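RimK domain protein ATP-grasp (Sphaerobacter thermophilus, PDB 5I47) probably binds ATP and a metal ion and acts as a RimK-type ATP-grasp ligase, with a putative role in lysine biosynthesis. Local coordinates at residues B[18-23]-B[255-260]. Residues are numbered along the deposited sequence; the frame is centred on the assembly and turned at random.
Sequences ERLLIE and VDFRSL
Segments 18-23, on helix 16-27, and 255-260, a turn running into helix 258-262, come closest in backbone at Leu20 and Arg258, whose CA atoms are 9.3 Å apart, and the side chain of Phe257 spans the gap to reach Leu20 and Leu21. The contact joins the preATP-grasp domain, with its Rossmann-like parallel sheet, to the ATP-grasp domain. Phe257 occupies the N-cap position of helix 258-262. Its CG sits between the backbone N and the carbonyl carbon (chi1 56°), and this turns the ring out to helix 16-27. Leu21 meets the ring at its edge, near the ring plane. Leu21 CD1 lies 3.8 Å from Phe257 CZ and 4.1 Å from Phe257 CE2. Helix 267-275 also packs here, with Ala268 against Leu20, Ile271 against Leu21 and Val267 against Phe257. The pairing across the two segments is purely apolar. The Arg58 guanidinium ties both segments together beside the apolar contact, with NE in a salt bridge to Glu18 OE2 and NH2 hydrogen-bonded to Val255 O. Glu18 OE1 accepts a bond from Arg15 N, so both oxygens of this buried carboxylate are satisfied. On the Leu20 side, the ring contact is the longer one: Leu20 CD1 lies oblique to the ring, 4.3 Å from Phe257 CE1.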
loop_
_atom_site.group_PDB
_atom_site.type_symbol
_atom_site.label_atom_id
_atom_site.label_comp_id
_atom_site.label_asym_id
_atom_site.label_seq_id
_atom_site.Cartn_x
_atom_site.Cartn_y
_atom_site.Cartn_z
ATOM N N GLU B 18 2.846 -4.245 27.323
ATOM C CA GLU B 18 2.122 -5.487 27.073
ATOM C C GLU B 18 1.660 -6.143 28.370
ATOM O O GLU B 18 0.558 -6.699 28.431
ATOM C CB GLU B 18 2.988 -6.447 26.257
ATOM C CG GLU B 18 2.941 -6.205 24.753
ATOM C CD GLU B 18 3.585 -4.893 24.349
ATOM O OE1 GLU B 18 4.776 -4.690 24.667
ATOM O OE2 GLU B 18 2.897 -4.057 23.722
ATOM N N ARG B 19 2.476 -6.088 29.423
ATOM C CA ARG B 19 2.060 -6.710 30.676
ATOM C C ARG B 19 1.002 -5.886 31.403
ATOM O O ARG B 19 0.118 -6.460 32.049
ATOM C CB ARG B 19 3.272 -6.952 31.582
ATOM C CG ARG B 19 4.008 -5.704 32.020
ATOM C CD ARG B 19 5.401 -6.050 32.515
ATOM N NE ARG B 19 6.053 -6.995 31.613
ATOM C CZ ARG B 19 7.363 -7.037 31.389
ATOM N NH1 ARG B 19 8.170 -6.174 31.995
ATOM N NH2 ARG B 19 7.865 -7.936 30.551
ATOM N N LEU B 20 1.073 -4.553 31.311
ATOM C CA LEU B 20 -0.004 -3.713 31.829
ATOM C C LEU B 20 -1.335 -4.070 31.182
ATOM O O LEU B 20 -2.374 -4.111 31.854
ATOM C CB LEU B 20 0.311 -2.236 31.592
ATOM C CG LEU B 20 1.492 -1.631 32.343
ATOM C CD1 LEU B 20 1.684 -0.172 31.948
ATOM C CD2 LEU B 20 1.278 -1.763 33.840
ATOM N N LEU B 21 -1.323 -4.329 29.871
ATOM C CA LEU B 21 -2.544 -4.730 29.186
ATOM C C LEU B 21 -3.009 -6.112 29.625
ATOM O O LEU B 21 -4.216 -6.361 29.702
ATOM C CB LEU B 21 -2.329 -4.686 27.672
ATOM C CG LEU B 21 -2.305 -3.277 27.075
ATOM C CD1 LEU B 21 -1.457 -3.234 25.816
ATOM C CD2 LEU B 21 -3.719 -2.800 26.784
ATOM N N ILE B 22 -2.075 -7.019 29.921
ATOM C CA ILE B 22 -2.477 -8.333 30.410
ATOM C C ILE B 22 -3.164 -8.212 31.763
ATOM O O ILE B 22 -4.106 -8.958 32.057
ATOM C CB ILE B 22 -1.264 -9.281 30.456
ATOM C CG1 ILE B 22 -0.749 -9.536 29.036
ATOM C CG2 ILE B 22 -1.626 -10.595 31.140
ATOM C CD1 ILE B 22 0.135 -10.750 28.909
ATOM N N GLU B 23 -2.732 -7.262 32.598
ATOM C CA GLU B 23 -3.438 -7.006 33.851
ATOM C C GLU B 23 -4.832 -6.455 33.585
ATOM O O GLU B 23 -5.822 -6.950 34.138
ATOM C CB GLU B 23 -2.640 -6.036 34.723
ATOM C CG GLU B 23 -1.290 -6.558 35.185
ATOM C CD GLU B 23 -0.550 -5.565 36.067
ATOM O OE1 GLU B 23 -1.217 -4.759 36.755
ATOM O OE2 GLU B 23 0.701 -5.587 36.069
ATOM N N VAL B 255 2.263 2.599 20.639
ATOM C CA VAL B 255 3.183 1.554 21.073
ATOM C C VAL B 255 3.751 1.856 22.451
ATOM O O VAL B 255 3.806 0.980 23.317
ATOM C CB VAL B 255 4.306 1.371 20.030
ATOM C CG1 VAL B 255 5.340 0.385 20.534
ATOM C CG2 VAL B 255 3.729 0.900 18.702
ATOM N N ASP B 256 4.174 3.099 22.677
ATOM C CA ASP B 256 4.751 3.521 23.949
ATOM C C ASP B 256 3.725 4.355 24.707
ATOM O O ASP B 256 3.490 5.519 24.365
ATOM C CB ASP B 256 6.032 4.326 23.731
ATOM C CG ASP B 256 6.896 3.763 22.625
ATOM O OD1 ASP B 256 7.095 2.528 22.589
ATOM O OD2 ASP B 256 7.374 4.558 21.786
ATOM N N PHE B 257 3.112 3.767 25.732
ATOM C CA PHE B 257 2.365 4.535 26.720
ATOM C C PHE B 257 2.930 4.307 28.118
ATOM O O PHE B 257 2.207 4.364 29.115
ATOM C CB PHE B 257 0.867 4.227 26.661
ATOM C CG PHE B 257 0.517 2.773 26.821
ATOM C CD1 PHE B 257 0.240 2.245 28.072
ATOM C CD2 PHE B 257 0.414 1.947 25.715
ATOM C CE1 PHE B 257 -0.108 0.914 28.218
ATOM C CE2 PHE B 257 0.072 0.614 25.854
ATOM C CZ PHE B 257 -0.192 0.099 27.106
ATOM N N ARG B 258 4.241 4.059 28.185
ATOM C CA ARG B 258 4.924 3.853 29.458
ATOM C C ARG B 258 4.885 5.111 30.315
ATOM O O ARG B 258 4.452 5.079 31.473
ATOM C CB ARG B 258 6.372 3.436 29.192
ATOM C CG ARG B 258 6.944 2.404 30.139
ATOM C CD ARG B 258 8.405 2.140 29.801
ATOM N NE ARG B 258 8.588 1.805 28.391
ATOM C CZ ARG B 258 8.966 0.611 27.944
ATOM N NH1 ARG B 258 9.217 -0.372 28.795
ATOM N NH2 ARG B 258 9.106 0.403 26.643
ATOM N N SER B 259 5.341 6.234 29.751
ATOM C CA SER B 259 5.431 7.477 30.510
ATOM C C SER B 259 4.066 7.932 31.010
ATOM O O SER B 259 3.935 8.380 32.156
ATOM C CB SER B 259 6.071 8.564 29.646
ATOM O OG SER B 259 5.934 9.843 30.244
ATOM N N LEU B 260 3.037 7.826 30.167
ATOM C CA LEU B 260 1.717 8.309 30.559
ATOM C C LEU B 260 1.111 7.435 31.651
ATOM O O LEU B 260 0.462 7.946 32.569
ATOM C CB LEU B 260 0.798 8.375 29.340
ATOM C CG LEU B 260 -0.469 9.209 29.527
ATOM C CD1 LEU B 260 -0.115 10.641 29.900
ATOM C CD2 LEU B 260 -1.336 9.178 28.275
#